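Local coordinates for protein thiamine pyrophosphokinase (Bacillus subtilis, PDB 3LM8) that catalyses the ATP-dependent pyrophosphorylation of thiamine to thiamine diphosphate, releasing AMP, and takes part in thiamine salvage, at residues T3-I15 with T26-D40. The protein carries 1 engineered substitution. Numbering follows the deposited sequence.
Sequences TINIVAGGPKNLI and TLWIGVDKGTVTLLD
Lys12 NZ reaches Asp40 OD2 at 2.7 Å, a salt bridge on the anti side of the carboxylate, 30° out of its plane; a bend about the lysine's CG-CD bond (chi3 62°) brings the ammonium there. Strands 3-7 and 26-31 run parallel and share five backbone hydrogen bonds, from Leu27 N–Thr3 O to Val31 N–Val7 O. One water donates to Ala8 O and Gly10 O and accepts from Thr37 OG1, tying loop to helix. Glycine suits Gly9 and Gly34, CA atoms 4.0 Å apart, since a side chain on either would strike the other segment. Asn5 CB makes a CH-pi contact with the Trp28 six-membered ring, 3.6 Å from its centroid, and ND2 lies over the same face toward the rim, the amide plane 85° from the ring; OD1 is hydrogen-bonded to Gln98 NE2 of strand 96-100. Val7 CG2 meets the ring's edge and Leu38 CD2. An alanine replacing Trp28 would probably leave the Asn5 amide without its supporting face and open a gap beside Val7. On the opposite sheet face, Ile6 CG2 meets Val31 CG2 at 3.8 Å. One apolar face, one mixed and a water-bridged loop thus join strand, turn and helix in the mixed sheet's parallel part.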
ATOM      1  N   THR A   3      13.085  -1.625  -5.388  1.00 28.69           N
ATOM      2  CA  THR A   3      11.857  -1.193  -4.733  1.00 24.79           C
ATOM      3  C   THR A   3      11.477   0.247  -5.030  1.00 19.42           C
ATOM      4  O   THR A   3      12.338   1.119  -5.156  1.00 36.20           O
ATOM      5  CB  THR A   3      11.979  -1.310  -3.207  1.00 23.02           C
ATOM      6  OG1 THR A   3      12.138  -2.683  -2.846  1.00 34.03           O
ATOM      7  CG2 THR A   3      10.733  -0.745  -2.521  1.00 18.45           C
ATOM      8  N   ILE A   4      10.182   0.498  -5.141  1.00 19.35           N
ATOM      9  CA  ILE A   4       9.723   1.857  -5.361  1.00 17.56           C
ATOM     10  C   ILE A   4       8.744   2.212  -4.243  1.00 19.34           C
ATOM     11  O   ILE A   4       7.820   1.447  -3.963  1.00 19.47           O
ATOM     12  CB  ILE A   4       9.053   2.012  -6.727  1.00 20.38           C
ATOM     13  CG1 ILE A   4      10.069   1.704  -7.817  1.00 27.91           C
ATOM     14  CG2 ILE A   4       8.545   3.454  -6.914  1.00 12.93           C
ATOM     15  CD1 ILE A   4       9.524   1.870  -9.207  1.00 31.86           C
ATOM     16  N   ASN A   5       8.985   3.342  -3.575  1.00 15.93           N
ATOM     17  CA  ASN A   5       8.104   3.797  -2.500  1.00 19.72           C
ATOM     18  C   ASN A   5       7.467   5.115  -2.891  1.00 28.19           C
ATOM     19  O   ASN A   5       8.161   6.082  -3.235  1.00 13.08           O
ATOM     20  CB  ASN A   5       8.856   4.018  -1.191  1.00 16.05           C
ATOM     21  CG  ASN A   5       9.396   2.753  -0.608  1.00 16.42           C
ATOM     22  OD1 ASN A   5       9.117   1.654  -1.093  1.00 14.16           O
ATOM     23  ND2 ASN A   5      10.184   2.894   0.447  1.00 11.12           N
ATOM     24  N   ILE A   6       6.140   5.144  -2.811  1.00 27.44           N
ATOM     25  CA  ILE A   6       5.353   6.315  -3.155  1.00 18.16           C
ATOM     26  C   ILE A   6       4.691   6.849  -1.895  1.00 24.34           C
ATOM     27  O   ILE A   6       4.068   6.092  -1.139  1.00 24.51           O
ATOM     28  CB  ILE A   6       4.236   5.944  -4.129  1.00 15.62           C
ATOM     29  CG1 ILE A   6       4.801   5.135  -5.299  1.00 16.67           C
ATOM     30  CG2 ILE A   6       3.531   7.190  -4.585  1.00 11.61           C
ATOM     31  CD1 ILE A   6       3.739   4.601  -6.263  1.00 14.98           C
ATOM     32  N   VAL A   7       4.816   8.151  -1.669  1.00 19.51           N
ATOM     33  CA  VAL A   7       4.194   8.776  -0.506  1.00 16.20           C
ATOM     34  C   VAL A   7       3.114   9.741  -0.995  1.00 23.57           C
ATOM     35  O   VAL A   7       3.414  10.817  -1.510  1.00 25.97           O
ATOM     36  CB  VAL A   7       5.244   9.530   0.342  1.00 11.78           C
ATOM     37  CG1 VAL A   7       4.579  10.256   1.518  1.00  4.97           C
ATOM     38  CG2 VAL A   7       6.271   8.540   0.850  1.00 31.11           C
ATOM     39  N   ALA A   8       1.855   9.325  -0.854  1.00 21.72           N
ATOM     40  CA  ALA A   8       0.717  10.136  -1.271  1.00 19.73           C
ATOM     41  C   ALA A   8       0.538  11.252  -0.256  1.00 21.23           C
ATOM     42  O   ALA A   8       1.187  11.242   0.784  1.00 21.27           O
ATOM     43  CB  ALA A   8      -0.541   9.282  -1.347  1.00 10.95           C
ATOM     44  N   GLY A   9      -0.363  12.189  -0.537  1.00 25.47           N
ATOM     45  CA  GLY A   9      -0.548  13.324   0.352  1.00 31.77           C
ATOM     46  C   GLY A   9      -1.558  13.248   1.476  1.00 33.15           C
ATOM     47  O   GLY A   9      -2.286  14.217   1.710  1.00 29.00           O
ATOM     48  N   GLY A  10      -1.604  12.117   2.176  1.00 35.59           N
ATOM     49  CA  GLY A  10      -2.530  11.972   3.285  1.00 36.87           C
ATOM     50  C   GLY A  10      -1.931  12.622   4.515  1.00 37.92           C
ATOM     51  O   GLY A  10      -0.796  13.087   4.455  1.00 32.91           O
ATOM     52  N   PRO A  11      -2.661  12.700   5.638  1.00 40.28           N
ATOM     53  CA  PRO A  11      -2.098  13.320   6.846  1.00 28.63           C
ATOM     54  C   PRO A  11      -0.854  12.582   7.355  1.00 28.60           C
ATOM     55  O   PRO A  11      -0.828  11.363   7.423  1.00 21.59           O
ATOM     56  CB  PRO A  11      -3.265  13.282   7.828  1.00 22.66           C
ATOM     57  CG  PRO A  11      -4.136  12.142   7.314  1.00 29.66           C
ATOM     58  CD  PRO A  11      -4.076  12.342   5.835  1.00 30.14           C
ATOM     59  N   LYS A  12       0.179  13.341   7.704  1.00 27.91           N
ATOM     60  CA  LYS A  12       1.448  12.791   8.177  1.00 31.26           C
ATOM     61  C   LYS A  12       1.396  11.901   9.415  1.00 36.00           C
ATOM     62  O   LYS A  12       2.229  11.012   9.573  1.00 26.47           O
ATOM     63  CB  LYS A  12       2.422  13.926   8.469  1.00 31.28           C
ATOM     64  CG  LYS A  12       2.657  14.881   7.332  1.00 29.50           C
ATOM     65  CD  LYS A  12       3.606  16.004   7.755  1.00 42.39           C
ATOM     66  CE  LYS A  12       4.979  15.473   8.151  1.00 51.25           C
ATOM     67  NZ  LYS A  12       5.936  16.575   8.417  1.00 46.66           N
ATOM     68  N   ASN A  13       0.443  12.156  10.303  1.00 44.62           N
ATOM     69  CA  ASN A  13       0.338  11.385  11.543  1.00 41.33           C
ATOM     70  C   ASN A  13      -0.061   9.924  11.357  1.00 38.34           C
ATOM     71  O   ASN A  13       0.175   9.097  12.233  1.00 47.65           O
ATOM     72  CB  ASN A  13      -0.629  12.086  12.505  1.00 34.13           C
ATOM     73  CG  ASN A  13      -1.946  12.430  11.853  1.00 33.85           C
ATOM     74  OD1 ASN A  13      -2.962  11.774  12.093  1.00 31.01           O
ATOM     75  ND2 ASN A  13      -1.934  13.459  11.006  1.00 33.39           N
ATOM     76  N   LEU A  14      -0.667   9.605  10.221  1.00 23.65           N
ATOM     77  CA  LEU A  14      -1.069   8.232   9.960  1.00 25.07           C
ATOM     78  C   LEU A  14       0.035   7.479   9.230  1.00 28.91           C
ATOM     79  O   LEU A  14      -0.083   6.278   8.980  1.00 30.90           O
ATOM     80  CB  LEU A  14      -2.358   8.184   9.130  1.00 30.45           C
ATOM     81  CG  LEU A  14      -3.702   8.535   9.787  1.00 37.48           C
ATOM     82  CD1 LEU A  14      -3.823   7.793  11.101  1.00 41.58           C
ATOM     83  CD2 LEU A  14      -3.809  10.023  10.026  1.00 45.61           C
ATOM     84  N   ILE A  15       1.113   8.193   8.907  1.00 32.33           N
ATOM     85  CA  ILE A  15       2.252   7.630   8.185  1.00 27.39           C
ATOM     86  C   ILE A  15       3.406   7.222   9.108  1.00 24.64           C
ATOM     87  O   ILE A  15       3.760   7.947  10.040  1.00 26.01           O
ATOM     88  CB  ILE A  15       2.764   8.641   7.142  1.00 17.42           C
ATOM     89  CG1 ILE A  15       1.610   9.071   6.243  1.00 16.04           C
ATOM     90  CG2 ILE A  15       3.871   8.029   6.300  1.00 19.10           C
ATOM     91  CD1 ILE A  15       2.010  10.057   5.198  1.00 11.21           C
ATOM     92  N   THR A  26      15.934   1.227  -3.245  1.00 28.18           N
ATOM     93  CA  THR A  26      14.600   1.748  -3.039  1.00 29.43           C
ATOM     94  C   THR A  26      14.533   3.211  -3.489  1.00 33.17           C
ATOM     95  O   THR A  26      15.105   4.093  -2.846  1.00 31.10           O
ATOM     96  CB  THR A  26      14.212   1.632  -1.537  1.00 31.66           C
ATOM     97  OG1 THR A  26      13.914   0.268  -1.232  1.00 30.85           O
ATOM     98  CG2 THR A  26      13.002   2.508  -1.200  1.00 24.21           C
ATOM     99  N   LEU A  27      13.853   3.457  -4.608  1.00 31.21           N
ATOM    100  CA  LEU A  27      13.673   4.814  -5.128  1.00 26.14           C
ATOM    101  C   LEU A  27      12.400   5.383  -4.526  1.00 32.97           C
ATOM    102  O   LEU A  27      11.438   4.646  -4.245  1.00 24.49           O
ATOM    103  CB  LEU A  27      13.499   4.803  -6.642  1.00 31.27           C
ATOM    104  CG  LEU A  27      14.648   4.210  -7.446  1.00 54.84           C
ATOM    105  CD1 LEU A  27      14.120   3.659  -8.771  1.00 56.23           C
ATOM    106  CD2 LEU A  27      15.723   5.279  -7.645  1.00 63.01           C
ATOM    107  N   TRP A  28      12.385   6.696  -4.343  1.00 22.62           N
ATOM    108  CA  TRP A  28      11.213   7.359  -3.794  1.00 24.46           C
ATOM    109  C   TRP A  28      10.582   8.359  -4.761  1.00 36.43           C
ATOM    110  O   TRP A  28      11.258   8.952  -5.605  1.00 42.29           O
ATOM    111  CB  TRP A  28      11.562   8.094  -2.507  1.00 18.11           C
ATOM    112  CG  TRP A  28      11.995   7.234  -1.370  1.00 22.37           C
ATOM    113  CD1 TRP A  28      13.262   6.827  -1.098  1.00 17.37           C
ATOM    114  CD2 TRP A  28      11.183   6.788  -0.270  1.00 25.11           C
ATOM    115  NE1 TRP A  28      13.302   6.172   0.115  1.00 24.12           N
ATOM    116  CE2 TRP A  28      12.039   6.132   0.642  1.00 24.27           C
ATOM    117  CE3 TRP A  28       9.817   6.884   0.034  1.00 21.21           C
ATOM    118  CZ2 TRP A  28      11.576   5.578   1.841  1.00 31.35           C
ATOM    119  CZ3 TRP A  28       9.361   6.333   1.227  1.00 17.22           C
ATOM    120  CH2 TRP A  28      10.238   5.690   2.115  1.00 19.66           C
ATOM    121  N   ILE A  29       9.273   8.535  -4.636  1.00 38.73           N
ATOM    122  CA  ILE A  29       8.555   9.494  -5.460  1.00 39.21           C
ATOM    123  C   ILE A  29       7.483  10.097  -4.578  1.00 38.84           C
ATOM    124  O   ILE A  29       6.908   9.401  -3.744  1.00 29.04           O
ATOM    125  CB  ILE A  29       7.892   8.843  -6.701  1.00 34.36           C
ATOM    126  CG1 ILE A  29       7.035   7.654  -6.282  1.00 37.90           C
ATOM    127  CG2 ILE A  29       8.950   8.418  -7.692  1.00 27.58           C
ATOM    128  CD1 ILE A  29       6.239   7.058  -7.430  1.00 45.07           C
ATOM    129  N   GLY A  30       7.242  11.395  -4.749  1.00 33.08           N
ATOM    130  CA  GLY A  30       6.240  12.078  -3.959  1.00 25.41           C
ATOM    131  C   GLY A  30       5.007  12.420  -4.765  1.00 19.32           C
ATOM    132  O   GLY A  30       5.098  12.768  -5.944  1.00 14.74           O
ATOM    133  N   VAL A  31       3.850  12.314  -4.120  1.00 17.52           N
ATOM    134  CA  VAL A  31       2.565  12.600  -4.751  1.00 16.11           C
ATOM    135  C   VAL A  31       1.837  13.586  -3.854  1.00 26.83           C
ATOM    136  O   VAL A  31       1.663  13.334  -2.672  1.00 25.74           O
ATOM    137  CB  VAL A  31       1.715  11.292  -4.908  1.00 10.78           C
ATOM    138  CG1 VAL A  31       0.258  11.628  -5.145  1.00  8.96           C
ATOM    139  CG2 VAL A  31       2.257  10.439  -6.067  1.00  4.55           C
ATOM    140  N   ASP A  32       1.432  14.718  -4.414  1.00 22.44           N
ATOM    141  CA  ASP A  32       0.724  15.736  -3.645  1.00 25.95           C
ATOM    142  C   ASP A  32       1.550  16.139  -2.434  1.00 29.10           C
ATOM    143  O   ASP A  32       2.772  16.099  -2.487  1.00 38.01           O
ATOM    144  CB  ASP A  32      -0.634  15.195  -3.194  1.00 32.45           C
ATOM    145  CG  ASP A  32      -1.494  16.253  -2.510  1.00 51.80           C
ATOM    146  OD1 ASP A  32      -1.651  17.358  -3.083  1.00 63.11           O
ATOM    147  OD2 ASP A  32      -2.016  15.975  -1.405  1.00 55.53           O
ATOM    148  N   LYS A  33       0.874  16.524  -1.348  1.00 23.98           N
ATOM    149  CA  LYS A  33       1.538  16.926  -0.103  1.00 19.35           C
ATOM    150  C   LYS A  33       2.630  15.922   0.255  1.00 22.42           C
ATOM    151  O   LYS A  33       3.592  16.247   0.961  1.00 20.61           O
ATOM    152  CB  LYS A  33       0.525  16.983   1.040  1.00 18.53           C
ATOM    153  CG  LYS A  33      -0.357  18.207   1.041  1.00 23.99           C
ATOM    154  CD  LYS A  33       0.339  19.364   1.745  1.00 37.11           C
ATOM    155  CE  LYS A  33       0.535  19.072   3.226  1.00 37.48           C
ATOM    156  NZ  LYS A  33       1.364  20.105   3.905  1.00 39.37           N
ATOM    157  N   GLY A  34       2.465  14.702  -0.253  1.00 15.12           N
ATOM    158  CA  GLY A  34       3.408  13.636   0.009  1.00 14.45           C
ATOM    159  C   GLY A  34       4.848  14.000  -0.254  1.00 16.78           C
ATOM    160  O   GLY A  34       5.723  13.649   0.537  1.00 24.23           O
ATOM    161  N   THR A  35       5.121  14.681  -1.364  1.00 18.79           N
ATOM    162  CA  THR A  35       6.500  15.052  -1.622  1.00 27.40           C
ATOM    163  C   THR A  35       6.964  15.989  -0.504  1.00 25.91           C
ATOM    164  O   THR A  35       8.125  15.968  -0.120  1.00 28.65           O
ATOM    165  CB  THR A  35       6.698  15.702  -3.025  1.00 26.02           C
ATOM    166  OG1 THR A  35       7.444  16.917  -2.880  1.00 21.73           O
ATOM    167  CG2 THR A  35       5.376  15.967  -3.705  1.00 31.60           C
ATOM    168  N   VAL A  36       6.049  16.790   0.034  1.00 21.17           N
ATOM    169  CA  VAL A  36       6.396  17.677   1.143  1.00 28.53           C
ATOM    170  C   VAL A  36       6.810  16.799   2.333  1.00 35.59           C
ATOM    171  O   VAL A  36       7.824  17.052   2.983  1.00 32.69           O
ATOM    172  CB  VAL A  36       5.189  18.580   1.565  1.00 24.08           C
ATOM    173  CG1 VAL A  36       5.409  19.142   2.964  1.00 21.68           C
ATOM    174  CG2 VAL A  36       5.015  19.735   0.569  1.00 29.55           C
ATOM    175  N   THR A  37       6.019  15.764   2.603  1.00 24.56           N
ATOM    176  CA  THR A  37       6.291  14.835   3.693  1.00 18.94           C
ATOM    177  C   THR A  37       7.677  14.217   3.558  1.00 30.75           C
ATOM    178  O   THR A  37       8.404  14.039   4.544  1.00 25.75           O
ATOM    179  CB  THR A  37       5.272  13.687   3.711  1.00 27.90           C
ATOM    180  OG1 THR A  37       3.955  14.215   3.554  1.00 26.64           O
ATOM    181  CG2 THR A  37       5.329  12.950   5.022  1.00 17.62           C
ATOM    182  N   LEU A  38       8.040  13.871   2.329  1.00 31.81           N
ATOM    183  CA  LEU A  38       9.337  13.263   2.078  1.00 22.80           C
ATOM    184  C   LEU A  38      10.485  14.189   2.488  1.00 31.23           C
ATOM    185  O   LEU A  38      11.458  13.763   3.106  1.00 42.40           O
ATOM    186  CB  LEU A  38       9.460  12.899   0.594  1.00 16.73           C
ATOM    187  CG  LEU A  38       8.615  11.732   0.086  1.00 13.07           C
ATOM    188  CD1 LEU A  38       8.601  11.750  -1.426  1.00 20.45           C
ATOM    189  CD2 LEU A  38       9.180  10.421   0.583  1.00 21.59           C
ATOM    190  N   LEU A  39      10.361  15.461   2.136  1.00 34.38           N
ATOM    191  CA  LEU A  39      11.387  16.436   2.455  1.00 28.89           C
ATOM    192  C   LEU A  39      11.555  16.609   3.949  1.00 23.46           C
ATOM    193  O   LEU A  39      12.676  16.730   4.436  1.00 29.88           O
ATOM    194  CB  LEU A  39      11.058  17.776   1.788  1.00 23.73           C
ATOM    195  CG  LEU A  39      11.671  17.959   0.392  1.00 37.41           C
ATOM    196  CD1 LEU A  39      11.673  16.642  -0.370  1.00 37.24           C
ATOM    197  CD2 LEU A  39      10.904  19.027  -0.367  1.00 44.52           C
ATOM    198  N   ASP A  40      10.448  16.612   4.681  1.00 16.27           N
ATOM    199  CA  ASP A  40      10.532  16.770   6.123  1.00 20.13           C
ATOM    200  C   ASP A  40      11.329  15.624   6.728  1.00 18.28           C
ATOM    201  O   ASP A  40      12.135  15.834   7.632  1.00 32.44           O
ATOM    202  CB  ASP A  40       9.134  16.829   6.757  1.00 24.57           C
ATOM    203  CG  ASP A  40       8.324  18.050   6.296  1.00 30.39           C
ATOM    204  OD1 ASP A  40       8.922  19.067   5.877  1.00 23.28           O
ATOM    205  OD2 ASP A  40       7.077  17.995   6.369  1.00 39.89           O
TER
HETATM  206  O   HOH W   1       1.553  13.009   2.924  1.00 10.25           O